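Local coordinates for Cwp19 (Clostridioides difficile, PDB 5OQ3), which is a cell-wall protein whose TIM-barrel glycoside hydrolase domain, the part described, probably cleaves peptidoglycan, while the whole protein may also have amidase activity, at residues T68-R74 with E118-N124; V187-D191 with Y286-Q290. All blocks are in the same frame, centred on the assembly; numbering follows the deposited sequence.

Overall arrangement
From the N terminus, the chain forms barrel strand 27-32 and helix 47-63 before reaching 68-74. Interaction 1 then closes a loop of 43 residues, containing helices 90-93 and 104-114, by pairing this strand with its neighbour 118-123. Interaction 2 opens only afterwards and spans 94 residues, so the two are in series and neither nest nor cross. It joins strands 186-189 and 286-287 through side chains on the barrel's inner side, with strand 241-244 between them in the sheet. Where strand 118-123 borders 186-189, Ala121 O lies 2.8 Å from His188 N, a probable hydrogen bond; separately, His120 reaches Tyr286 through the barrel interior.

Interaction 1 (T68-R74 with E118-N124); sequences TAVVQVR and EFHAWFN
Gln72 lies along one face of the Trp122 indole, its amide nearly parallel to the ring (planes 17° apart). Gln72 CB sits 3.7 Å from the centroid of the six-membered ring, a CH-pi contact, and Gln72 NE2 reaches 3.5 Å from Trp122 CZ2. The extended glutamine chain, with CG anti to the backbone N (chi1 -166°), follows the indole. Polar ends are tied elsewhere: Gln72 OE1 to Ser33 OG and Val35 N, Trp122 NE1 to Asp190 OD1.

These two side chains share the barrel-interior face with Val70 and His120. Thr68 CG2 stands over one face of the His120 imidazole. On the other face of the sheet, with Ala69 and Ala121, Val71 CG2 packs against Phe119 CE2 at 3.5 Å, and helix 104-114 covers the phenylalanine.

Parallel pairing gives the ladder its regularity, as in Ala69 N to Glu118 O at 2.9 Å, until a beta bulge shifts the register after Gln72. There Trp122 O accepts Val73 N at 2.8 Å and, weakly, Arg74 N. Val73 CG2 comes over the face of the Phe123 ring, 3.8 Å from its centroid. Beyond it, the extended Arg74 chain brings NE to Asn124 O at 2.8 Å, almost within the guanidinium plane. Asn124 N also bonds to Arg74 O; backbone bonds thus carry the ladder, and a side chain adds one where the register has slipped.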
loop_
_atom_site.group_PDB
_atom_site.type_symbol
_atom_site.label_atom_id
_atom_site.label_comp_id
_atom_site.label_asym_id
_atom_site.label_seq_id
_atom_site.Cartn_x
_atom_site.Cartn_y
_atom_site.Cartn_z
ATOM N N THR A 68 13.771 1.402 -6.066
ATOM C CA THR A 68 12.432 0.810 -6.307
ATOM C C THR A 68 11.386 1.899 -6.188
ATOM O O THR A 68 11.377 2.606 -5.165
ATOM C CB THR A 68 12.141 -0.339 -5.303
ATOM O OG1 THR A 68 13.151 -1.348 -5.430
ATOM C CG2 THR A 68 10.774 -0.987 -5.589
ATOM N N ALA A 69 10.499 1.994 -7.178
ATOM C CA ALA A 69 9.389 2.943 -7.151
ATOM C C ALA A 69 8.132 2.124 -6.921
ATOM O O ALA A 69 7.865 1.178 -7.650
ATOM C CB ALA A 69 9.294 3.682 -8.483
ATOM N N VAL A 70 7.347 2.496 -5.957
ATOM C CA VAL A 70 6.075 1.813 -5.601
ATOM C C VAL A 70 4.966 2.805 -5.948
ATOM O O VAL A 70 4.739 3.799 -5.217
ATOM C CB VAL A 70 6.029 1.407 -4.122
ATOM C CG1 VAL A 70 4.729 0.648 -3.841
ATOM C CG2 VAL A 70 7.221 0.512 -3.760
ATOM N N VAL A 71 4.345 2.609 -7.124
ATOM C CA VAL A 71 3.520 3.653 -7.749
ATOM C C VAL A 71 2.055 3.243 -7.703
ATOM O O VAL A 71 1.723 2.140 -8.129
ATOM C CB VAL A 71 3.981 3.871 -9.201
ATOM C CG1 VAL A 71 3.137 4.959 -9.850
ATOM C CG2 VAL A 71 5.486 4.239 -9.210
ATOM N N GLN A 72 1.199 4.109 -7.184
ATOM C CA GLN A 72 -0.225 3.833 -6.943
ATOM C C GLN A 72 -1.009 3.904 -8.236
ATOM O O GLN A 72 -1.404 4.963 -8.675
ATOM C CB GLN A 72 -0.734 4.841 -5.903
ATOM C CG GLN A 72 -2.078 4.524 -5.286
ATOM C CD GLN A 72 -2.437 5.489 -4.200
ATOM O OE1 GLN A 72 -2.032 6.659 -4.258
ATOM N NE2 GLN A 72 -3.235 5.036 -3.222
ATOM N N VAL A 73 -1.215 2.726 -8.837
ATOM C CA VAL A 73 -1.910 2.594 -10.098
ATOM C C VAL A 73 -3.432 2.477 -9.950
ATOM O O VAL A 73 -4.153 2.642 -10.918
ATOM C CB VAL A 73 -1.361 1.441 -10.954
ATOM C CG1 VAL A 73 0.129 1.633 -11.261
ATOM C CG2 VAL A 73 -1.618 0.060 -10.375
ATOM N N ARG A 74 -3.877 2.130 -8.733
ATOM C CA ARG A 74 -5.321 2.048 -8.371
ATOM C C ARG A 74 -5.526 2.772 -7.051
ATOM O O ARG A 74 -5.628 2.137 -6.001
ATOM C CB ARG A 74 -5.756 0.598 -8.240
ATOM C CG ARG A 74 -7.212 0.368 -7.846
ATOM C CD ARG A 74 -7.433 -1.092 -7.537
ATOM N NE ARG A 74 -8.738 -1.377 -6.983
ATOM C CZ ARG A 74 -9.812 -1.738 -7.673
ATOM N NH1 ARG A 74 -9.787 -1.799 -8.980
ATOM N NH2 ARG A 74 -10.934 -2.079 -7.008
ATOM N N GLU A 118 13.444 -0.863 -9.964
ATOM C CA GLU A 118 12.310 -1.762 -10.010
ATOM C C GLU A 118 11.013 -0.980 -9.831
ATOM O O GLU A 118 11.010 0.156 -9.301
ATOM C CB GLU A 118 12.425 -2.854 -8.939
ATOM C CG GLU A 118 13.706 -3.664 -9.017
ATOM C CD GLU A 118 13.574 -4.952 -9.730
ATOM O OE1 GLU A 118 12.633 -5.703 -9.443
ATOM O OE2 GLU A 118 14.477 -5.286 -10.516
ATOM N N PHE A 119 9.939 -1.577 -10.324
ATOM C CA PHE A 119 8.634 -0.938 -10.345
ATOM C C PHE A 119 7.632 -1.883 -9.701
ATOM O O PHE A 119 7.376 -2.986 -10.198
ATOM C CB PHE A 119 8.208 -0.649 -11.787
ATOM C CG PHE A 119 6.939 0.144 -11.868
ATOM C CD1 PHE A 119 5.706 -0.476 -11.767
ATOM C CD2 PHE A 119 6.981 1.531 -12.041
ATOM C CE1 PHE A 119 4.546 0.246 -11.825
ATOM C CE2 PHE A 119 5.803 2.260 -12.109
ATOM C CZ PHE A 119 4.593 1.609 -12.013
ATOM N N HIS A 120 7.037 -1.479 -8.600
ATOM C CA HIS A 120 5.948 -2.215 -7.941
ATOM C C HIS A 120 4.655 -1.421 -8.150
ATOM O O HIS A 120 4.561 -0.261 -7.804
ATOM C CB HIS A 120 6.185 -2.424 -6.456
ATOM C CG HIS A 120 7.323 -3.345 -6.150
ATOM N ND1 HIS A 120 7.418 -4.021 -4.952
ATOM C CD2 HIS A 120 8.399 -3.732 -6.885
ATOM C CE1 HIS A 120 8.512 -4.758 -4.962
ATOM N NE2 HIS A 120 9.130 -4.599 -6.111
ATOM N N ALA A 121 3.656 -2.062 -8.741
ATOM C CA ALA A 121 2.326 -1.493 -8.941
ATOM C C ALA A 121 1.521 -1.613 -7.662
ATOM O O ALA A 121 1.280 -2.734 -7.179
ATOM C CB ALA A 121 1.627 -2.219 -10.080
ATOM N N TRP A 122 1.112 -0.458 -7.118
ATOM C CA TRP A 122 0.383 -0.378 -5.885
ATOM C C TRP A 122 -1.126 -0.188 -6.159
ATOM O O TRP A 122 -1.531 0.719 -6.888
ATOM C CB TRP A 122 0.999 0.722 -5.041
ATOM C CG TRP A 122 0.251 1.377 -3.939
ATOM C CD1 TRP A 122 -0.818 0.881 -3.217
ATOM C CD2 TRP A 122 0.573 2.633 -3.353
ATOM N NE1 TRP A 122 -1.197 1.793 -2.276
ATOM C CE2 TRP A 122 -0.375 2.874 -2.345
ATOM C CE3 TRP A 122 1.535 3.612 -3.614
ATOM C CZ2 TRP A 122 -0.364 4.040 -1.555
ATOM C CZ3 TRP A 122 1.531 4.781 -2.857
ATOM C CH2 TRP A 122 0.588 4.977 -1.841
ATOM N N PHE A 123 -1.896 -1.046 -5.513
ATOM C CA PHE A 123 -3.357 -1.074 -5.617
ATOM C C PHE A 123 -4.005 -0.891 -4.240
ATOM O O PHE A 123 -3.536 -1.464 -3.236
ATOM C CB PHE A 123 -3.826 -2.427 -6.157
ATOM C CG PHE A 123 -3.270 -2.799 -7.498
ATOM C CD1 PHE A 123 -2.007 -3.405 -7.636
ATOM C CD2 PHE A 123 -4.053 -2.687 -8.633
ATOM C CE1 PHE A 123 -1.522 -3.766 -8.864
ATOM C CE2 PHE A 123 -3.557 -3.040 -9.868
ATOM C CZ PHE A 123 -2.295 -3.613 -9.989
ATOM N N ASN A 124 -5.126 -0.161 -4.205
ATOM C CA ASN A 124 -6.021 -0.141 -3.046
ATOM C C ASN A 124 -7.199 -1.077 -3.401
ATOM O O ASN A 124 -7.922 -0.798 -4.343
ATOM C CB ASN A 124 -6.451 1.285 -2.736
ATOM C CG ASN A 124 -7.387 1.359 -1.551
ATOM O OD1 ASN A 124 -8.326 0.555 -1.435
ATOM N ND2 ASN A 124 -7.176 2.378 -0.689
#

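Interaction 2 (V187-D191 with Y286-Q290); sequences VHFDD and YVVPQ
Inside the TIM barrel, the imidazole of His188 and the phenol of Tyr286 meet rim to rim, neither lying over the other's face: their centroids are 5.9 Å apart and their planes differ by 36°. At the edge of the His188 ring, near its plane, stand Tyr286 OH and, more loosely, Val288 CG2, which is 4.4 Å from His188 CE1. Other rings border the pair: Trp122 meets His188 edge-to-face and Trp31 also reaches it, while Tyr321 and His120 meet the Tyr286 ring.

Strands 186-189 and 286-287 are second neighbours in the barrel, flanking strand 241-244. The spacing is the evidence: CA atoms of His188 and Tyr286 lie 9.1 Å apart, too far for backbone pairing, so side chains alone make the connection. The CG of His188 is anti to the backbone N (chi1 -178°), which carries ND1 inward to Tyr286 OH at 2.9 Å. Either atom could be the donor. The same hydroxyl is also hydrogen-bonded to His120 ND1, so one buried oxygen is gripped by two histidines from different strands.

A second link lies farther along, past the strand ends and hence toward the C-terminal side of the barrel, where TIM-barrel enzymes carry their active sites. Asp191 and Gln290 are partly exposed, and their carboxylate and amide planes stand 72° apart. Gln290 NE2 also hydrogen-bonds Ser245 OG, from the loop after strand 241-244. Toward Asp191 the same nitrogen donates from above the carboxylate plane, while the acceptor lies close to the glutamine's amide plane, with Gln290 NE2 3.1 Å from Asp191 OD1.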
loop_
_atom_site.group_PDB
_atom_site.type_symbol
_atom_site.label_atom_id
_atom_site.label_comp_id
_atom_site.label_asym_id
_atom_site.label_seq_id
_atom_site.Cartn_x
_atom_site.Cartn_y
_atom_site.Cartn_z
ATOM N N VAL A 187 3.688 -6.439 -7.203
ATOM C CA VAL A 187 2.321 -5.962 -6.875
ATOM C C VAL A 187 2.324 -5.667 -5.375
ATOM O O VAL A 187 2.822 -6.476 -4.597
ATOM C CB VAL A 187 1.279 -7.067 -7.244
ATOM C CG1 VAL A 187 -0.097 -6.712 -6.693
ATOM C CG2 VAL A 187 1.288 -7.348 -8.745
ATOM N N HIS A 188 1.770 -4.508 -5.015
ATOM C CA HIS A 188 1.804 -4.004 -3.667
ATOM C C HIS A 188 0.405 -3.549 -3.230
ATOM O O HIS A 188 -0.263 -2.808 -3.988
ATOM C CB HIS A 188 2.726 -2.797 -3.648
ATOM C CG HIS A 188 2.930 -2.141 -2.313
ATOM N ND1 HIS A 188 4.012 -2.436 -1.515
ATOM C CD2 HIS A 188 2.257 -1.152 -1.696
ATOM C CE1 HIS A 188 3.976 -1.667 -0.438
ATOM N NE2 HIS A 188 2.922 -0.882 -0.519
ATOM N N PHE A 189 -0.037 -3.966 -2.040
ATOM C CA PHE A 189 -1.217 -3.367 -1.385
ATOM C C PHE A 189 -0.725 -2.603 -0.166
ATOM O O PHE A 189 0.178 -3.071 0.528
ATOM C CB PHE A 189 -2.234 -4.435 -0.883
ATOM C CG PHE A 189 -2.942 -5.237 -1.962
ATOM C CD1 PHE A 189 -2.822 -5.007 -3.343
ATOM C CD2 PHE A 189 -3.804 -6.217 -1.561
ATOM C CE1 PHE A 189 -3.515 -5.778 -4.274
ATOM C CE2 PHE A 189 -4.522 -6.955 -2.481
ATOM C CZ PHE A 189 -4.374 -6.742 -3.818
ATOM N N ASP A 190 -1.355 -1.454 0.098
ATOM C CA ASP A 190 -1.086 -0.724 1.324
ATOM C C ASP A 190 -2.046 -1.159 2.427
ATOM O O ASP A 190 -2.463 -2.335 2.467
ATOM C CB ASP A 190 -0.996 0.790 1.089
ATOM C CG ASP A 190 -2.282 1.418 0.616
ATOM O OD1 ASP A 190 -2.965 0.800 -0.237
ATOM O OD2 ASP A 190 -2.569 2.586 0.983
ATOM N N ASP A 191 -2.400 -0.285 3.358
ATOM C CA ASP A 191 -2.852 -0.715 4.671
ATOM C C ASP A 191 -4.364 -0.696 4.872
ATOM O O ASP A 191 -4.808 -0.962 5.992
ATOM C CB ASP A 191 -2.185 0.163 5.751
ATOM C CG ASP A 191 -2.375 1.675 5.520
ATOM O OD1 ASP A 191 -1.880 2.253 4.499
ATOM O OD2 ASP A 191 -3.037 2.299 6.376
ATOM N N TYR A 286 6.513 -10.295 0.726
ATOM C CA TYR A 286 7.134 -9.258 1.557
ATOM C C TYR A 286 6.092 -8.518 2.334
ATOM O O TYR A 286 4.937 -8.461 1.945
ATOM C CB TYR A 286 8.021 -8.331 0.699
ATOM C CG TYR A 286 7.393 -7.303 -0.205
ATOM C CD1 TYR A 286 6.946 -6.090 0.317
ATOM C CD2 TYR A 286 7.291 -7.495 -1.567
ATOM C CE1 TYR A 286 6.449 -5.100 -0.503
ATOM C CE2 TYR A 286 6.818 -6.474 -2.400
ATOM C CZ TYR A 286 6.393 -5.280 -1.846
ATOM O OH TYR A 286 5.932 -4.250 -2.668
ATOM N N VAL A 287 6.533 -7.905 3.436
ATOM C CA VAL A 287 5.654 -7.153 4.317
ATOM C C VAL A 287 6.390 -5.883 4.725
ATOM O O VAL A 287 7.620 -5.875 4.945
ATOM C CB VAL A 287 5.272 -8.026 5.558
ATOM C CG1 VAL A 287 6.488 -8.311 6.466
ATOM C CG2 VAL A 287 4.126 -7.398 6.327
ATOM N N VAL A 288 5.611 -4.791 4.788
ATOM C CA VAL A 288 6.147 -3.449 5.056
ATOM C C VAL A 288 5.368 -2.770 6.178
ATOM O O VAL A 288 4.554 -1.876 5.927
ATOM C CB VAL A 288 6.198 -2.563 3.790
ATOM C CG1 VAL A 288 7.008 -1.323 4.066
ATOM C CG2 VAL A 288 6.699 -3.326 2.590
ATOM N N PRO A 289 5.580 -3.173 7.448
ATOM C CA PRO A 289 4.864 -2.487 8.503
ATOM C C PRO A 289 5.199 -0.998 8.473
ATOM O O PRO A 289 6.364 -0.601 8.317
ATOM C CB PRO A 289 5.371 -3.172 9.783
ATOM C CG PRO A 289 6.669 -3.819 9.375
ATOM C CD PRO A 289 6.564 -4.147 7.937
ATOM N N GLN A 290 4.155 -0.171 8.679
ATOM C CA GLN A 290 4.321 1.279 8.662
ATOM C C GLN A 290 4.682 1.746 10.069
ATOM O O GLN A 290 3.824 1.915 10.943
ATOM C CB GLN A 290 3.005 1.905 8.167
ATOM C CG GLN A 290 2.753 1.532 6.732
ATOM C CD GLN A 290 1.427 2.056 6.167
ATOM O OE1 GLN A 290 0.753 2.904 6.721
ATOM N NE2 GLN A 290 1.074 1.544 5.014
#